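Local coordinates for endoglucanase (Ruminococcus champanellensis, PDB 6WQV), which probably hydrolyses beta-1,4 links within cellulose and related plant polysaccharides as a broad-specificity endoglucanase of glycoside hydrolase family 5, at residues A[78-83]-A[90-95]. Numbering follows the deposited sequence.
Sequences VSWIDH and YQIDEA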
ATOM      1  N   VAL A  78       7.057  -3.616  -0.449  1.00 10.50           N
ATOM      2  CA  VAL A  78       8.414  -4.113  -0.312  1.00 10.01           C
ATOM      3  C   VAL A  78       8.899  -3.863   1.100  1.00  9.64           C
ATOM      4  O   VAL A  78       8.896  -2.717   1.571  1.00 10.43           O
ATOM      5  CB  VAL A  78       9.381  -3.463  -1.313  1.00 10.43           C
ATOM      6  CG1 VAL A  78      10.793  -4.009  -1.104  1.00 11.92           C
ATOM      7  CG2 VAL A  78       8.912  -3.665  -2.740  1.00 10.76           C
ATOM      8  N   SER A  79       9.345  -4.914   1.770  1.00  9.77           N
ATOM      9  CA  SER A  79      10.032  -4.784   3.046  1.00  9.49           C
ATOM     10  C   SER A  79      11.526  -4.801   2.776  1.00 11.82           C
ATOM     11  O   SER A  79      12.050  -5.754   2.190  1.00 13.29           O
ATOM     12  CB  SER A  79       9.617  -5.885   4.012  1.00 11.61           C
ATOM     13  OG  SER A  79       8.249  -5.731   4.349  1.00 12.21           O
ATOM     14  N   TRP A  80      12.199  -3.721   3.164  1.00 11.90           N
ATOM     15  CA  TRP A  80      13.621  -3.548   2.906  1.00 11.58           C
ATOM     16  C   TRP A  80      14.498  -3.926   4.088  1.00 10.58           C
ATOM     17  O   TRP A  80      15.704  -4.113   3.908  1.00 12.92           O
ATOM     18  CB  TRP A  80      13.880  -2.087   2.515  1.00 11.38           C
ATOM     19  CG  TRP A  80      13.052  -1.628   1.336  1.00  9.23           C
ATOM     20  CD1 TRP A  80      11.766  -1.162   1.364  1.00 10.28           C
ATOM     21  CD2 TRP A  80      13.458  -1.601  -0.045  1.00 11.45           C
ATOM     22  NE1 TRP A  80      11.352  -0.837   0.090  1.00 10.25           N
ATOM     23  CE2 TRP A  80      12.367  -1.102  -0.788  1.00 11.25           C
ATOM     24  CE3 TRP A  80      14.634  -1.950  -0.721  1.00 12.18           C
ATOM     25  CZ2 TRP A  80      12.416  -0.950  -2.176  1.00 11.49           C
ATOM     26  CZ3 TRP A  80      14.681  -1.788  -2.101  1.00 12.30           C
ATOM     27  CH2 TRP A  80      13.584  -1.286  -2.810  1.00 11.98           C
ATOM     28  N   ILE A  81      13.909  -4.094   5.274  1.00 12.53           N
ATOM     29  CA  ILE A  81      14.686  -4.242   6.504  1.00 13.87           C
ATOM     30  C   ILE A  81      15.696  -5.386   6.414  1.00 14.36           C
ATOM     31  O   ILE A  81      16.853  -5.241   6.819  1.00 15.99           O
ATOM     32  CB  ILE A  81      13.748  -4.382   7.716  1.00 14.51           C
ATOM     33  CG1 ILE A  81      14.545  -4.479   9.013  1.00 15.27           C
ATOM     34  CG2 ILE A  81      12.836  -5.598   7.569  1.00 14.51           C
ATOM     35  CD1 ILE A  81      13.677  -4.515  10.259  1.00 19.98           C
ATOM     36  N   ASP A  82      15.278  -6.549   5.907  1.00 13.66           N
ATOM     37  CA  ASP A  82      16.194  -7.687   5.883  1.00 15.19           C
ATOM     38  C   ASP A  82      17.225  -7.596   4.765  1.00 14.89           C
ATOM     39  O   ASP A  82      18.037  -8.521   4.611  1.00 18.19           O
ATOM     40  CB  ASP A  82      15.435  -9.010   5.767  1.00 16.21           C
ATOM     41  CG  ASP A  82      14.438  -9.206   6.878  1.00 16.77           C
ATOM     42  OD1 ASP A  82      14.763  -8.911   8.051  1.00 16.42           O
ATOM     43  OD2 ASP A  82      13.317  -9.660   6.568  1.00 14.84           O
ATOM     44  N   HIS A  83      17.202  -6.507   3.988  1.00 13.45           N
ATOM     45  CA  HIS A  83      18.109  -6.270   2.870  1.00 13.75           C
ATOM     46  C   HIS A  83      18.849  -4.948   3.017  1.00 15.33           C
ATOM     47  O   HIS A  83      19.364  -4.420   2.027  1.00 15.91           O
ATOM     48  CB  HIS A  83      17.315  -6.271   1.561  1.00 14.31           C
ATOM     49  CG  HIS A  83      16.300  -7.363   1.499  1.00 14.56           C
ATOM     50  ND1 HIS A  83      16.623  -8.653   1.138  1.00 15.68           N
ATOM     51  CD2 HIS A  83      14.985  -7.379   1.827  1.00 14.00           C
ATOM     52  CE1 HIS A  83      15.544  -9.412   1.217  1.00 14.65           C
ATOM     53  NE2 HIS A  83      14.536  -8.661   1.621  1.00 13.91           N
ATOM     54  N   TYR A  90      23.206   2.458   5.610  1.00 17.31           N
ATOM     55  CA  TYR A  90      21.996   1.681   5.376  1.00 17.50           C
ATOM     56  C   TYR A  90      21.918   1.230   3.919  1.00 14.75           C
ATOM     57  O   TYR A  90      20.907   1.398   3.234  1.00 16.16           O
ATOM     58  CB  TYR A  90      20.745   2.469   5.778  1.00 17.11           C
ATOM     59  CG  TYR A  90      20.666   2.827   7.249  1.00 16.25           C
ATOM     60  CD1 TYR A  90      20.472   1.845   8.207  1.00 18.74           C
ATOM     61  CD2 TYR A  90      20.782   4.146   7.679  1.00 16.43           C
ATOM     62  CE1 TYR A  90      20.394   2.158   9.550  1.00 18.22           C
ATOM     63  CE2 TYR A  90      20.705   4.470   9.028  1.00 18.79           C
ATOM     64  CZ  TYR A  90      20.502   3.470   9.957  1.00 18.46           C
ATOM     65  OH  TYR A  90      20.418   3.779  11.298  1.00 21.80           O
ATOM     66  N   GLN A  91      23.021   0.657   3.444  1.00 17.60           N
ATOM     67  CA  GLN A  91      23.113   0.241   2.055  1.00 17.33           C
ATOM     68  C   GLN A  91      22.149  -0.901   1.773  1.00 16.99           C
ATOM     69  O   GLN A  91      22.145  -1.918   2.473  1.00 17.86           O
ATOM     70  CB  GLN A  91      24.543  -0.207   1.767  1.00 18.17           C
ATOM     71  CG  GLN A  91      24.728  -0.794   0.400  1.00 20.24           C
ATOM     72  CD  GLN A  91      24.595   0.240  -0.687  1.00 25.21           C
ATOM     73  OE1 GLN A  91      25.101   1.356  -0.568  1.00 28.83           O
ATOM     74  NE2 GLN A  91      23.896  -0.118  -1.754  1.00 24.93           N
ATOM     75  N   ILE A  92      21.350  -0.745   0.722  1.00 15.18           N
ATOM     76  CA  ILE A  92      20.421  -1.789   0.307  1.00 14.21           C
ATOM     77  C   ILE A  92      21.160  -2.797  -0.566  1.00 15.36           C
ATOM     78  O   ILE A  92      21.887  -2.425  -1.494  1.00 17.52           O
ATOM     79  CB  ILE A  92      19.217  -1.179  -0.424  1.00 14.27           C
ATOM     80  CG1 ILE A  92      18.422  -0.295   0.537  1.00 14.96           C
ATOM     81  CG2 ILE A  92      18.342  -2.273  -1.007  1.00 13.89           C
ATOM     82  CD1 ILE A  92      17.421   0.590  -0.154  1.00 14.15           C
ATOM     83  N   ASP A  93      20.987  -4.080  -0.254  1.00 15.52           N
ATOM     84  CA  ASP A  93      21.587  -5.160  -1.028  1.00 17.95           C
ATOM     85  C   ASP A  93      21.270  -5.013  -2.511  1.00 14.89           C
ATOM     86  O   ASP A  93      20.107  -4.906  -2.907  1.00 13.99           O
ATOM     87  CB  ASP A  93      21.027  -6.478  -0.483  1.00 19.68           C
ATOM     88  CG  ASP A  93      21.622  -7.700  -1.138  1.00 28.17           C
ATOM     89  OD1 ASP A  93      22.863  -7.844  -1.126  1.00 31.74           O
ATOM     90  OD2 ASP A  93      20.836  -8.536  -1.635  1.00 31.22           O
ATOM     91  N   GLU A  94      22.327  -5.008  -3.327  1.00 17.10           N
ATOM     92  CA  GLU A  94      22.155  -4.810  -4.765  1.00 16.85           C
ATOM     93  C   GLU A  94      21.258  -5.879  -5.386  1.00 15.66           C
ATOM     94  O   GLU A  94      20.420  -5.570  -6.242  1.00 14.28           O
ATOM     95  CB  GLU A  94      23.520  -4.801  -5.451  1.00 20.22           C
ATOM     96  CG  GLU A  94      23.470  -4.486  -6.926  1.00 29.64           C
ATOM     97  CD  GLU A  94      23.138  -3.035  -7.207  1.00 42.56           C
ATOM     98  OE1 GLU A  94      22.936  -2.263  -6.242  1.00 47.11           O
ATOM     99  OE2 GLU A  94      23.082  -2.670  -8.398  1.00 47.92           O
ATOM    100  N   ALA A  95      21.438  -7.147  -4.996  1.00 16.54           N
ATOM    101  CA  ALA A  95      20.621  -8.209  -5.574  1.00 16.44           C
ATOM    102  C   ALA A  95      19.146  -7.993  -5.267  1.00 15.16           C
ATOM    103  O   ALA A  95      18.277  -8.301  -6.094  1.00 14.70           O
ATOM    104  CB  ALA A  95      21.075  -9.573  -5.052  1.00 17.78           C
TER
HETATM  105  O   HOH W   1      18.666  -9.988  -0.041  1.00 23.29           O
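H83 and D93 join by a backbone hydrogen bond, and the indole edge of W80 meets I92 beside it, in a buried loop contact of the (beta/alpha)8 TIM barrel, inside the connection from strand 73-76 to helix 94-108. D93 N donates to H83 O over 2.8 Å, nearly straight at 170°, and I92 CA adds a C-H...O approach to the same oxygen. The indole of W80 suits an interior place because it is broad and apolar yet can spend its one polar atom, NE1, on the carbonyl of N117. I92 CG2 lies near the plane of its six-membered ring, 3.7 Å from W80 CE3. Branching at CB lets I92 use both arms: with CG1 anti to the carbonyl carbon (chi1 -64°), CD1 also comes within 3.8 Å of W80 CE3. Cutting the indole back to an alanine here is likely to open a gap beside I92 and M97 and leave the N117 carbonyl without its indole donor. An aspartate suits the N-cap of helix 94-108 at D93, since its short side chain brings the carboxylate back to cap a backbone N of the first turn. One water ties that cap to the loop, 2.7 Å from H83 ND1 and donating to D93 OD2 (3.1 Å).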